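PDB 4LTT: uncharacterized protein, toxin from Helicobacter pylori, which probably acts as an RNA-cleaving toxin of a type II toxin-antitoxin system, in the RelE family and YafQ subfamily, and can bind copper. Local coordinates for residues Arg57-His60 with Leu66-Tyr69. Sequence-based numbering, arbitrary orientation.
Sequences RECH and LLVY
In the beta hairpin of strands 57-60 and 65-72, Arg57-Tyr69 and Cys59-Leu67 are antiparallel hydrogen-bonded pairs, Glu58-Val68 and His60-Leu66 non-hydrogen-bonded ones. Arg57 N gives Tyr69 O a nearly straight bond of 2.8 Å; Cys59 N to Leu67 O spans 3.0 Å. Side chains alternate between the two faces. On one, the Tyr69 ring rises between its backbone N and carbonyl carbon (chi1 70°) and leans over strand 57-60, where Arg57 CB sits over its face, 3.9 Å from the ring centroid. The arginine runs alongside the ring, and a bend at chi3 (65°) turns NE back to donate to Tyr69 OH at 3.1 Å, in the guanidinium plane. Asp46 makes a salt bridge to Arg57 NH2 and a hydrogen bond to Tyr69 OH. Next along this face, Cys59 SG meets Leu67 CB at 3.9 Å, and both residues touch helix 25-35. On the other face Leu66 CD2 stands over the centre of the His60 imidazole (CH-pi, 3.4 Å to the centroid), while Leu66 CD1 lies 3.8 Å from Glu58 OE1. Glu58, a copper ligand with His84 in the metal-bound protein, touches Phe88 of helix 84-88 from an inner antiparallel strand of a RelE-type fold.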
loop_
_atom_site.group_PDB
_atom_site.type_symbol
_atom_site.label_atom_id
_atom_site.label_comp_id
_atom_site.label_asym_id
_atom_site.label_seq_id
_atom_site.Cartn_x
_atom_site.Cartn_y
_atom_site.Cartn_z
ATOM N N ARG A 57 3.464 2.015 7.175
ATOM C CA ARG A 57 4.530 2.280 6.188
ATOM C C ARG A 57 3.887 2.658 4.869
ATOM O O ARG A 57 2.689 2.411 4.615
ATOM C CB ARG A 57 5.395 1.010 5.989
ATOM C CG ARG A 57 6.137 0.596 7.283
ATOM C CD ARG A 57 7.064 -0.631 7.034
ATOM N NE ARG A 57 8.139 -0.339 6.126
ATOM C CZ ARG A 57 9.256 0.293 6.430
ATOM N NH1 ARG A 57 9.459 0.715 7.686
ATOM N NH2 ARG A 57 10.110 0.593 5.472
ATOM N N GLU A 58 4.709 3.175 3.975
ATOM C CA GLU A 58 4.233 3.657 2.658
ATOM C C GLU A 58 5.291 3.232 1.592
ATOM O O GLU A 58 6.494 3.383 1.845
ATOM C CB GLU A 58 4.185 5.211 2.660
ATOM C CG GLU A 58 3.651 5.796 1.335
ATOM C CD GLU A 58 4.069 7.263 1.197
ATOM O OE1 GLU A 58 3.353 8.082 1.773
ATOM O OE2 GLU A 58 5.085 7.619 0.586
ATOM N N CYS A 59 4.792 2.746 0.445
ATOM C CA CYS A 59 5.672 2.573 -0.695
ATOM C C CYS A 59 4.949 3.168 -1.899
ATOM O O CYS A 59 3.738 3.450 -1.883
ATOM C CB CYS A 59 6.098 1.132 -0.890
ATOM S SG CYS A 59 4.785 0.002 -1.279
ATOM N N HIS A 60 5.735 3.406 -2.930
ATOM C CA HIS A 60 5.184 4.011 -4.186
ATOM C C HIS A 60 5.035 2.968 -5.243
ATOM O O HIS A 60 6.060 2.435 -5.719
ATOM C CB HIS A 60 6.181 4.958 -4.770
ATOM C CG HIS A 60 6.202 6.275 -4.180
ATOM N ND1 HIS A 60 6.445 6.502 -2.930
ATOM C CD2 HIS A 60 6.147 7.517 -4.815
ATOM C CE1 HIS A 60 6.495 7.844 -2.727
ATOM N NE2 HIS A 60 6.295 8.429 -3.894
ATOM N N LEU A 66 0.256 5.369 -4.090
ATOM C CA LEU A 66 0.956 4.988 -2.889
ATOM C C LEU A 66 0.210 3.902 -2.203
ATOM O O LEU A 66 -1.019 3.964 -2.138
ATOM C CB LEU A 66 1.070 6.189 -1.975
ATOM C CG LEU A 66 1.651 7.458 -2.580
ATOM C CD1 LEU A 66 1.606 8.558 -1.577
ATOM C CD2 LEU A 66 2.995 7.280 -3.154
ATOM N N LEU A 67 0.924 2.907 -1.681
ATOM C CA LEU A 67 0.324 1.846 -0.868
ATOM C C LEU A 67 0.692 2.143 0.601
ATOM O O LEU A 67 1.887 2.272 0.941
ATOM C CB LEU A 67 0.906 0.501 -1.318
ATOM C CG LEU A 67 0.478 -0.687 -0.416
ATOM C CD1 LEU A 67 -1.011 -0.964 -0.551
ATOM C CD2 LEU A 67 1.326 -1.919 -0.749
ATOM N N VAL A 68 -0.305 2.175 1.474
ATOM C CA VAL A 68 -0.104 2.324 2.925
ATOM C C VAL A 68 -0.414 0.996 3.544
ATOM O O VAL A 68 -1.519 0.428 3.270
ATOM C CB VAL A 68 -0.959 3.458 3.501
ATOM C CG1 VAL A 68 -0.757 3.539 5.017
ATOM C CG2 VAL A 68 -0.572 4.791 2.858
ATOM N N TYR A 69 0.519 0.445 4.337
ATOM C CA TYR A 69 0.394 -0.946 4.807
ATOM C C TYR A 69 1.037 -1.071 6.135
ATOM O O TYR A 69 1.784 -0.198 6.598
ATOM C CB TYR A 69 1.016 -1.934 3.780
ATOM C CG TYR A 69 2.513 -1.819 3.725
ATOM C CD1 TYR A 69 3.302 -2.610 4.575
ATOM C CD2 TYR A 69 3.151 -0.948 2.887
ATOM C CE1 TYR A 69 4.694 -2.517 4.516
ATOM C CE2 TYR A 69 4.530 -0.811 2.864
ATOM C CZ TYR A 69 5.305 -1.601 3.698
ATOM O OH TYR A 69 6.674 -1.498 3.693
#